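Local coordinates for protein polyprenyl synthetase (Nonlabens dokdonensis, PDB 6KD7) that probably joins isoprenoid units as a magnesium-dependent prenyltransferase, making geranylgeranyl pyrophosphate, and is captured here with pyrophosphate bound, at residues 43-46 / 47-50; 85-89 / 90-94; 160-163 / 164-167. All blocks are in the same frame, centred on the assembly; numbering follows the deposited sequence.

Two of the three contacts supply arginines to the pyrophosphate pocket of this mainly helical chain; the third stands behind it, and none touches another. Interaction 1 supplies Arg43, which holds the bound pyrophosphate directly. Interaction 2 is a small hairpin carrying Arg88, whose side chain lies about 4 Å from that pyrophosphate and about 3 Å from a magnesium ion. In interaction 3, Ile165 is about 12 Å from the pyrophosphate, while Tyr161 comes within about 6 Å of a magnesium ion. Nearest atoms of 43-50 are about 9 Å from both other contacts; 85-94 and 160-167 are about 15 Å apart at their nearest atoms. Helix 58-82 packs against interactions 1 and 2, and helix 158-183, which carries interaction 3, also packs against helix 42-54 at interaction 1.

Interaction 1: residues 43-46 / 47-50. With PPV (pyrophosphate), chain B.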
ATOM      1  N   ARG A  43     -11.059  11.914 -37.667  1.00 34.02           N
ATOM      2  CA  ARG A  43     -12.121  10.899 -37.922  1.00 32.12           C
ATOM      3  C   ARG A  43     -13.423  11.580 -38.330  1.00 28.61           C
ATOM      4  O   ARG A  43     -13.971  11.308 -39.382  1.00 26.69           O
ATOM      5  CB  ARG A  43     -12.204   9.974 -36.712  1.00 36.70           C
ATOM      6  CG  ARG A  43     -11.008   9.034 -36.619  1.00 35.70           C
ATOM      7  CD  ARG A  43     -11.023   8.337 -35.280  1.00 36.17           C
ATOM      8  NE  ARG A  43      -9.833   7.530 -35.163  1.00 31.51           N
ATOM      9  CZ  ARG A  43      -8.680   8.059 -34.895  1.00 35.30           C
ATOM     10  NH1 ARG A  43      -7.625   7.307 -34.784  1.00 34.08           N
ATOM     11  NH2 ARG A  43      -8.573   9.354 -34.703  1.00 37.58           N
ATOM     12  N   PRO A  44     -13.955  12.549 -37.575  1.00 28.85           N
ATOM     13  CA  PRO A  44     -15.184  13.203 -37.995  1.00 30.73           C
ATOM     14  C   PRO A  44     -15.055  13.872 -39.377  1.00 33.06           C
ATOM     15  O   PRO A  44     -15.984  13.839 -40.105  1.00 31.54           O
ATOM     16  CB  PRO A  44     -15.460  14.220 -36.884  1.00 31.18           C
ATOM     17  CG  PRO A  44     -14.176  14.317 -36.110  1.00 29.25           C
ATOM     18  CD  PRO A  44     -13.469  12.997 -36.292  1.00 27.77           C
ATOM     19  N   LEU A  45     -13.897  14.443 -39.692  1.00 29.99           N
ATOM     20  CA  LEU A  45     -13.672  15.158 -40.970  1.00 28.84           C
ATOM     21  C   LEU A  45     -13.671  14.160 -42.106  1.00 26.23           C
ATOM     22  O   LEU A  45     -14.075  14.555 -43.152  1.00 28.64           O
ATOM     23  CB  LEU A  45     -12.369  15.968 -40.946  1.00 31.36           C
ATOM     24  CG  LEU A  45     -12.322  17.064 -39.879  1.00 36.13           C
ATOM     25  CD1 LEU A  45     -11.141  17.971 -40.079  1.00 39.03           C
ATOM     26  CD2 LEU A  45     -13.594  17.881 -39.841  1.00 43.36           C
ATOM     27  N   LEU A  46     -13.292  12.910 -41.909  1.00 23.81           N
ATOM     28  CA  LEU A  46     -13.423  11.889 -42.979  1.00 28.09           C
ATOM     29  C   LEU A  46     -14.915  11.733 -43.365  1.00 31.64           C
ATOM     30  O   LEU A  46     -15.193  11.568 -44.575  1.00 29.52           O
ATOM     31  CB  LEU A  46     -12.828  10.555 -42.530  1.00 30.52           C
ATOM     32  CG  LEU A  46     -11.302  10.506 -42.421  1.00 34.36           C
ATOM     33  CD1 LEU A  46     -10.840   9.221 -41.749  1.00 35.35           C
ATOM     34  CD2 LEU A  46     -10.638  10.652 -43.771  1.00 37.39           C
ATOM     35  N   THR A  47     -15.822  11.761 -42.383  1.00 29.91           N
ATOM     36  CA  THR A  47     -17.282  11.601 -42.559  1.00 29.17           C
ATOM     37  C   THR A  47     -17.769  12.757 -43.455  1.00 33.07           C
ATOM     38  O   THR A  47     -18.387  12.447 -44.514  1.00 30.27           O
ATOM     39  CB  THR A  47     -17.993  11.480 -41.201  1.00 28.40           C
ATOM     40  OG1 THR A  47     -17.550  10.269 -40.569  1.00 27.57           O
ATOM     41  CG2 THR A  47     -19.496  11.455 -41.370  1.00 29.82           C
ATOM     42  N   LEU A  48     -17.431  13.998 -43.096  1.00 29.73           N
ATOM     43  CA  LEU A  48     -17.818  15.222 -43.854  1.00 33.67           C
ATOM     44  C   LEU A  48     -17.224  15.183 -45.269  1.00 33.77           C
ATOM     45  O   LEU A  48     -17.952  15.430 -46.239  1.00 34.87           O
ATOM     46  CB  LEU A  48     -17.362  16.465 -43.109  1.00 30.50           C
ATOM     47  CG  LEU A  48     -17.843  16.576 -41.682  1.00 30.71           C
ATOM     48  CD1 LEU A  48     -17.312  17.850 -41.056  1.00 31.82           C
ATOM     49  CD2 LEU A  48     -19.355  16.526 -41.581  1.00 33.86           C
ATOM     50  N   MET A  49     -15.972  14.797 -45.415  1.00 31.22           N
ATOM     51  CA  MET A  49     -15.324  14.758 -46.734  1.00 33.38           C
ATOM     52  C   MET A  49     -16.065  13.744 -47.607  1.00 36.87           C
ATOM     53  O   MET A  49     -16.300  14.051 -48.788  1.00 31.06           O
ATOM     54  CB  MET A  49     -13.846  14.362 -46.628  1.00 36.75           C
ATOM     55  CG  MET A  49     -12.942  15.476 -46.058  1.00 39.06           C
ATOM     56  SD  MET A  49     -11.360  14.802 -45.461  1.00 47.57           S
ATOM     57  CE  MET A  49     -10.658  14.349 -47.035  1.00 44.84           C
ATOM     58  N   SER A  50     -16.361  12.560 -47.068  1.00 32.25           N
ATOM     59  CA  SER A  50     -17.041  11.448 -47.786  1.00 33.50           C
ATOM     60  C   SER A  50     -18.405  11.944 -48.278  1.00 34.79           C
ATOM     61  O   SER A  50     -18.726  11.781 -49.451  1.00 35.55           O
ATOM     62  CB  SER A  50     -17.225  10.258 -46.900  1.00 35.52           C
ATOM     63  OG  SER A  50     -17.594   9.115 -47.652  1.00 34.59           O
TER
HETATM   64  O11 PPV B 401      -4.042   9.740 -32.577  1.00 86.48           O
HETATM   65  P1  PPV B 401      -5.246  10.233 -33.303  1.00 85.21           P
HETATM   66  O21 PPV B 401      -5.896   9.152 -34.078  1.00 74.39           O
HETATM   67  O31 PPV B 401      -4.934  11.419 -34.151  1.00 77.65           O
HETATM   68  OPP PPV B 401      -6.361  10.695 -32.186  1.00 89.00           O
HETATM   69  P2  PPV B 401      -6.675  11.974 -31.224  1.00 86.84           P
HETATM   70  O12 PPV B 401      -5.727  11.894 -30.085  1.00113.34           O
HETATM   71  O22 PPV B 401      -6.430  13.193 -32.063  1.00 84.96           O
HETATM   72  O32 PPV B 401      -8.092  11.892 -30.774  1.00 74.13           O
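Arg43 grips a single oxygen of the bound pyrophosphate with both its terminal nitrogens: NH1 comes to 2.6 Å from PPV O21, and NH2 reaches the same O21 at 2.8 Å. The oxygen sits at the guanidinium edge, near its plane, with P1 in that plane behind it. Sharing one acceptor bends both bonds, to 146° and 138° at the hydrogens. CG lies anti to the carbonyl carbon (chi1 -72°), and from there the chain runs extended to NE, which carries the guanidinium out past the N-terminal end of the helix.

Arg43 and Pro44 close the GGKRLRP sequence of the FPP/GGPP synthases, a motif whose basic residues contact substrate diphosphates in relatives, and helix 42-54 carries them. Just after the proline the turn is loosely bonded: Pro44 O receives only weak bonds from Thr47 N and Leu48 N. Regular helix geometry follows, with Met49 N 3.0 Å from Leu45 O and Ser50 N 2.9 Å from Leu46 O.

Among the side chains, Leu45 CD2 meets Leu48 CD1 at 3.9 Å, the two leucines crossing at a slant. Met49 CG comes to 3.3 Å from Leu45 O, and the side chain then sends its end toward Leu315 and Phe318 of helix 309-322. Thr47 OG1 and Ser50 OG bond to the carbonyls of Ala176 and Leu177, tying this helix to helix 158-183.

Interaction 2: residues 85-89 / 90-94; sequences ADLRR and GKETV
Thr93 folds back on the start of the hairpin and holds it twice. Thr93 OG1 donates to Ala85 O at 2.8 Å, and Thr93 N gives a 3.0 Å bond to Asp86 O. A chi1 of 54° sets OG1 between the backbone N and the carbonyl carbon and brings it to Ala85 O, while Thr93 CG2 rests against Leu87 C at 3.5 Å. Thr93 is also the N-cap of helix 94-97, where the hairpin hands over to that helix.

At the other end, Gly90 sits in the type I' turn from Arg88 to Lys91. Its phi is 81°, and a beta carbon here would run into Arg89 O. The turn closes a beta hairpin with a two-residue loop through the hydrogen-bonded pair Arg88 and Lys91: Arg88 N to Lys91 O measures 2.7 Å, and Lys91 N to Arg88 O 3.0 Å.

Leu87, in the neighbouring non-hydrogen-bonded pair with Glu92, bends over the opposite strand, putting CD2 3.4 Å from Lys91 O.

The hairpin packs against helices 58-82 and 25-35. Arg88 leaves it to form a salt bridge with Asp80 in the aspartate-rich motif DDIMD and to touch the pyrophosphate, Val94 packs on Leu77 and Tyr33, and Glu92 OE2 is bound by Asn261 and His258 of the second subunit.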
ATOM      1  N   ALA A  85      -3.077   5.956 -18.020  1.00 26.68           N
ATOM      2  CA  ALA A  85      -2.474   7.164 -18.617  1.00 28.76           C
ATOM      3  C   ALA A  85      -2.776   8.361 -17.714  1.00 26.95           C
ATOM      4  O   ALA A  85      -3.924   8.543 -17.357  1.00 28.67           O
ATOM      5  CB  ALA A  85      -3.003   7.372 -20.009  1.00 29.25           C
ATOM      6  N   ASP A  86      -1.753   9.147 -17.399  1.00 26.56           N
ATOM      7  CA  ASP A  86      -1.899  10.329 -16.516  1.00 28.04           C
ATOM      8  C   ASP A  86      -2.270  11.569 -17.318  1.00 25.78           C
ATOM      9  O   ASP A  86      -2.998  12.421 -16.805  1.00 26.96           O
ATOM     10  CB  ASP A  86      -0.619  10.541 -15.719  1.00 31.23           C
ATOM     11  CG  ASP A  86      -0.368   9.472 -14.656  1.00 37.02           C
ATOM     12  OD1 ASP A  86      -1.330   8.727 -14.203  1.00 37.16           O
ATOM     13  OD2 ASP A  86       0.788   9.367 -14.310  1.00 40.31           O
ATOM     14  N   LEU A  87      -1.788  11.674 -18.535  1.00 23.87           N
ATOM     15  CA  LEU A  87      -2.004  12.876 -19.361  1.00 28.50           C
ATOM     16  C   LEU A  87      -2.529  12.459 -20.746  1.00 27.55           C
ATOM     17  O   LEU A  87      -2.175  11.383 -21.232  1.00 24.86           O
ATOM     18  CB  LEU A  87      -0.661  13.603 -19.537  1.00 28.77           C
ATOM     19  CG  LEU A  87      -0.076  14.332 -18.328  1.00 29.10           C
ATOM     20  CD1 LEU A  87       1.144  15.138 -18.760  1.00 33.04           C
ATOM     21  CD2 LEU A  87      -1.047  15.253 -17.636  1.00 27.33           C
ATOM     22  N   ARG A  88      -3.336  13.333 -21.334  1.00 28.07           N
ATOM     23  CA  ARG A  88      -3.791  13.236 -22.738  1.00 28.27           C
ATOM     24  C   ARG A  88      -3.640  14.641 -23.323  1.00 25.40           C
ATOM     25  O   ARG A  88      -4.223  15.544 -22.760  1.00 26.75           O
ATOM     26  CB  ARG A  88      -5.233  12.736 -22.829  1.00 30.75           C
ATOM     27  CG  ARG A  88      -5.829  12.841 -24.226  1.00 31.62           C
ATOM     28  CD  ARG A  88      -6.992  11.896 -24.443  1.00 30.63           C
ATOM     29  NE  ARG A  88      -6.586  10.516 -24.323  1.00 26.19           N
ATOM     30  CZ  ARG A  88      -6.041   9.828 -25.302  1.00 28.27           C
ATOM     31  NH1 ARG A  88      -5.849  10.401 -26.469  1.00 32.06           N
ATOM     32  NH2 ARG A  88      -5.696   8.572 -25.117  1.00 28.12           N
ATOM     33  N   ARG A  89      -2.865  14.795 -24.383  1.00 29.83           N
ATOM     34  CA  ARG A  89      -2.731  16.118 -25.043  1.00 32.67           C
ATOM     35  C   ARG A  89      -2.312  17.203 -24.043  1.00 31.76           C
ATOM     36  O   ARG A  89      -2.856  18.290 -24.099  1.00 30.31           O
ATOM     37  CB  ARG A  89      -3.988  16.449 -25.846  1.00 36.71           C
ATOM     38  CG  ARG A  89      -4.249  15.459 -26.969  1.00 42.43           C
ATOM     39  CD  ARG A  89      -5.243  15.963 -27.984  1.00 52.37           C
ATOM     40  NE  ARG A  89      -4.738  17.159 -28.626  1.00 61.16           N
ATOM     41  CZ  ARG A  89      -4.033  17.160 -29.742  1.00 64.07           C
ATOM     42  NH1 ARG A  89      -3.753  16.020 -30.348  1.00 58.04           N
ATOM     43  NH2 ARG A  89      -3.608  18.302 -30.242  1.00 59.60           N
ATOM     44  N   GLY A  90      -1.416  16.859 -23.127  1.00 30.79           N
ATOM     45  CA  GLY A  90      -0.801  17.803 -22.198  1.00 32.49           C
ATOM     46  C   GLY A  90      -1.683  18.121 -21.022  1.00 34.39           C
ATOM     47  O   GLY A  90      -1.283  19.004 -20.247  1.00 32.78           O
ATOM     48  N   LYS A  91      -2.834  17.457 -20.891  1.00 29.13           N
ATOM     49  CA  LYS A  91      -3.789  17.744 -19.796  1.00 28.64           C
ATOM     50  C   LYS A  91      -4.083  16.450 -19.038  1.00 26.51           C
ATOM     51  O   LYS A  91      -3.804  15.351 -19.569  1.00 25.68           O
ATOM     52  CB  LYS A  91      -5.065  18.389 -20.309  1.00 36.05           C
ATOM     53  CG  LYS A  91      -4.876  19.755 -20.948  1.00 41.86           C
ATOM     54  CD  LYS A  91      -6.142  20.616 -20.848  1.00 50.69           C
ATOM     55  CE  LYS A  91      -5.888  22.060 -21.222  1.00 62.83           C
ATOM     56  NZ  LYS A  91      -4.786  22.149 -22.213  1.00 64.38           N
ATOM     57  N   GLU A  92      -4.545  16.579 -17.803  1.00 23.36           N
ATOM     58  CA  GLU A  92      -4.870  15.394 -16.977  1.00 26.81           C
ATOM     59  C   GLU A  92      -5.941  14.557 -17.685  1.00 22.09           C
ATOM     60  O   GLU A  92      -6.891  15.120 -18.248  1.00 25.55           O
ATOM     61  CB  GLU A  92      -5.337  15.796 -15.585  1.00 28.27           C
ATOM     62  CG  GLU A  92      -4.162  16.185 -14.702  1.00 33.45           C
ATOM     63  CD  GLU A  92      -4.459  16.394 -13.232  1.00 34.60           C
ATOM     64  OE1 GLU A  92      -5.648  16.597 -12.905  1.00 32.50           O
ATOM     65  OE2 GLU A  92      -3.468  16.322 -12.423  1.00 35.45           O
ATOM     66  N   THR A  93      -5.800  13.246 -17.616  1.00 23.82           N
ATOM     67  CA  THR A  93      -6.861  12.318 -18.067  1.00 24.22           C
ATOM     68  C   THR A  93      -8.082  12.478 -17.166  1.00 26.36           C
ATOM     69  O   THR A  93      -7.938  12.918 -16.018  1.00 25.83           O
ATOM     70  CB  THR A  93      -6.287  10.920 -18.131  1.00 24.94           C
ATOM     71  OG1 THR A  93      -5.732  10.667 -16.843  1.00 21.91           O
ATOM     72  CG2 THR A  93      -5.266  10.822 -19.243  1.00 24.59           C
ATOM     73  N   VAL A  94      -9.239  12.068 -17.668  1.00 24.97           N
ATOM     74  CA  VAL A  94     -10.509  12.188 -16.942  1.00 23.17           C
ATOM     75  C   VAL A  94     -10.392  11.461 -15.613  1.00 22.44           C
ATOM     76  O   VAL A  94     -10.858  12.034 -14.633  1.00 21.28           O
ATOM     77  CB  VAL A  94     -11.680  11.669 -17.804  1.00 26.36           C
ATOM     78  CG1 VAL A  94     -12.923  11.458 -16.965  1.00 25.40           C
ATOM     79  CG2 VAL A  94     -11.963  12.620 -18.974  1.00 26.63           C
TER

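Interaction 3: residues 160-163 / 164-167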
ATOM      1  N   GLU A 160      -1.009 -11.583 -37.264  1.00 35.38           N
ATOM      2  CA  GLU A 160      -1.852 -11.384 -36.054  1.00 33.72           C
ATOM      3  C   GLU A 160      -1.756  -9.923 -35.608  1.00 29.48           C
ATOM      4  O   GLU A 160      -2.768  -9.361 -35.300  1.00 29.65           O
ATOM      5  CB  GLU A 160      -1.392 -12.273 -34.910  1.00 38.63           C
ATOM      6  CG  GLU A 160      -1.740 -13.741 -35.086  1.00 38.52           C
ATOM      7  CD  GLU A 160      -1.101 -14.554 -33.967  1.00 42.50           C
ATOM      8  OE1 GLU A 160       0.115 -14.436 -33.758  1.00 40.86           O
ATOM      9  OE2 GLU A 160      -1.847 -15.178 -33.231  1.00 47.03           O
ATOM     10  N   TYR A 161      -0.566  -9.337 -35.613  1.00 28.58           N
ATOM     11  CA  TYR A 161      -0.371  -7.904 -35.302  1.00 30.67           C
ATOM     12  C   TYR A 161      -1.202  -7.040 -36.287  1.00 33.09           C
ATOM     13  O   TYR A 161      -1.860  -6.089 -35.827  1.00 29.44           O
ATOM     14  CB  TYR A 161       1.113  -7.510 -35.319  1.00 28.83           C
ATOM     15  CG  TYR A 161       1.320  -6.079 -34.889  1.00 29.57           C
ATOM     16  CD1 TYR A 161       1.218  -5.724 -33.540  1.00 27.27           C
ATOM     17  CD2 TYR A 161       1.468  -5.060 -35.833  1.00 29.30           C
ATOM     18  CE1 TYR A 161       1.338  -4.396 -33.137  1.00 26.66           C
ATOM     19  CE2 TYR A 161       1.553  -3.726 -35.445  1.00 30.10           C
ATOM     20  CZ  TYR A 161       1.500  -3.396 -34.093  1.00 28.35           C
ATOM     21  OH  TYR A 161       1.571  -2.087 -33.736  1.00 25.89           O
ATOM     22  N   LEU A 162      -1.182  -7.331 -37.601  1.00 33.37           N
ATOM     23  CA  LEU A 162      -1.881  -6.445 -38.587  1.00 32.33           C
ATOM     24  C   LEU A 162      -3.391  -6.559 -38.390  1.00 28.38           C
ATOM     25  O   LEU A 162      -4.083  -5.542 -38.434  1.00 30.77           O
ATOM     26  CB  LEU A 162      -1.468  -6.814 -40.011  1.00 30.42           C
ATOM     27  CG  LEU A 162      -0.001  -6.487 -40.321  1.00 30.45           C
ATOM     28  CD1 LEU A 162       0.417  -7.088 -41.666  1.00 31.41           C
ATOM     29  CD2 LEU A 162       0.237  -4.990 -40.269  1.00 27.79           C
ATOM     30  N   ASN A 163      -3.865  -7.759 -38.096  1.00 27.84           N
ATOM     31  CA  ASN A 163      -5.289  -8.000 -37.764  1.00 29.72           C
ATOM     32  C   ASN A 163      -5.654  -7.188 -36.511  1.00 30.31           C
ATOM     33  O   ASN A 163      -6.730  -6.547 -36.495  1.00 29.19           O
ATOM     34  CB  ASN A 163      -5.564  -9.500 -37.642  1.00 29.82           C
ATOM     35  CG  ASN A 163      -7.024  -9.742 -37.355  1.00 31.52           C
ATOM     36  OD1 ASN A 163      -7.838  -9.381 -38.174  1.00 36.67           O
ATOM     37  ND2 ASN A 163      -7.373 -10.191 -36.159  1.00 33.57           N
ATOM     38  N   MET A 164      -4.776  -7.145 -35.500  1.00 27.90           N
ATOM     39  CA  MET A 164      -5.121  -6.441 -34.253  1.00 26.02           C
ATOM     40  C   MET A 164      -5.228  -4.931 -34.536  1.00 26.27           C
ATOM     41  O   MET A 164      -6.262  -4.304 -34.147  1.00 25.80           O
ATOM     42  CB  MET A 164      -4.100  -6.764 -33.162  1.00 27.20           C
ATOM     43  CG  MET A 164      -4.333  -5.999 -31.861  1.00 26.61           C
ATOM     44  SD  MET A 164      -3.665  -4.325 -31.839  1.00 25.76           S
ATOM     45  CE  MET A 164      -1.900  -4.659 -31.825  1.00 25.40           C
ATOM     46  N   ILE A 165      -4.212  -4.332 -35.162  1.00 25.36           N
ATOM     47  CA  ILE A 165      -4.260  -2.870 -35.424  1.00 27.97           C
ATOM     48  C   ILE A 165      -5.374  -2.527 -36.423  1.00 26.87           C
ATOM     49  O   ILE A 165      -5.966  -1.411 -36.324  1.00 25.64           O
ATOM     50  CB  ILE A 165      -2.908  -2.283 -35.846  1.00 29.35           C
ATOM     51  CG1 ILE A 165      -2.370  -2.891 -37.133  1.00 27.34           C
ATOM     52  CG2 ILE A 165      -1.930  -2.359 -34.680  1.00 30.48           C
ATOM     53  CD1 ILE A 165      -1.257  -2.049 -37.736  1.00 31.00           C
ATOM     54  N   LYS A 166      -5.764  -3.465 -37.272  1.00 27.18           N
ATOM     55  CA  LYS A 166      -6.900  -3.198 -38.180  1.00 28.58           C
ATOM     56  C   LYS A 166      -8.140  -2.979 -37.331  1.00 25.78           C
ATOM     57  O   LYS A 166      -8.815  -1.915 -37.502  1.00 27.81           O
ATOM     58  CB  LYS A 166      -7.101  -4.344 -39.169  1.00 30.84           C
ATOM     59  CG  LYS A 166      -8.292  -4.127 -40.098  1.00 36.93           C
ATOM     60  CD  LYS A 166      -8.492  -5.255 -41.071  1.00 40.01           C
ATOM     61  CE  LYS A 166      -9.882  -5.817 -41.050  1.00 49.73           C
ATOM     62  NZ  LYS A 166      -9.852  -7.169 -41.649  1.00 62.26           N
ATOM     63  N   LEU A 167      -8.443  -3.945 -36.457  1.00 26.16           N
ATOM     64  CA  LEU A 167      -9.631  -3.865 -35.554  1.00 26.21           C
ATOM     65  C   LEU A 167      -9.512  -2.669 -34.606  1.00 24.13           C
ATOM     66  O   LEU A 167     -10.513  -1.970 -34.361  1.00 25.29           O
ATOM     67  CB  LEU A 167      -9.761  -5.183 -34.785  1.00 26.66           C
ATOM     68  CG  LEU A 167     -10.074  -6.401 -35.651  1.00 29.64           C
ATOM     69  CD1 LEU A 167      -9.967  -7.699 -34.888  1.00 30.05           C
ATOM     70  CD2 LEU A 167     -11.478  -6.290 -36.203  1.00 32.81           C
TER
HETATM   71  O   HOH W   1      -7.044  -8.714 -40.907  1.00 41.84           O
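The Tyr161 ring is met obliquely by two side chains of the next helical turn. Met164 CE lies 3.5 Å from Tyr161 CE1, and Ile165 CG2 lies 3.6 Å from Tyr161 CZ. Tyr161 has CG anti to the backbone N (chi1 -175°), and this brings the ring forward to meet Met164 and Ile165. Met164 is bent at both chi2 and chi3, which curls its methyl back to the ring. A phenylalanine in place of Tyr161 would probably leave Asp210 OD2 without its hydrogen-bond mate and take away the oxygen resting against Ile165 CG2.

A second flat group, the Asn163 amide, is tied by water: Asn163 OD1 accepts from a water 2.9 Å away, and Lys166 NZ donates to the same water at 3.3 Å, so one molecule bridges the two side chains. Asn163 ND2 instead rests 3.8 Å from Leu167 CD1. The backbone carries regular alpha-helical bonding, Ile165 N to Tyr161 O being nearly straight (172°) at 3.0 Å. Leu162 and Ile165 point the same way, side by side, with Leu162 CD2 4.2 Å from Ile165 CD1.

Helix 158-183 is flanked here by three others. Met164 packs on His146 and Phe150 of helix 123-150, Ile165 on Leu203 and Leu207 of helix 188-215, and Tyr161 on Tyr236 and Leu239 of helix 236-241.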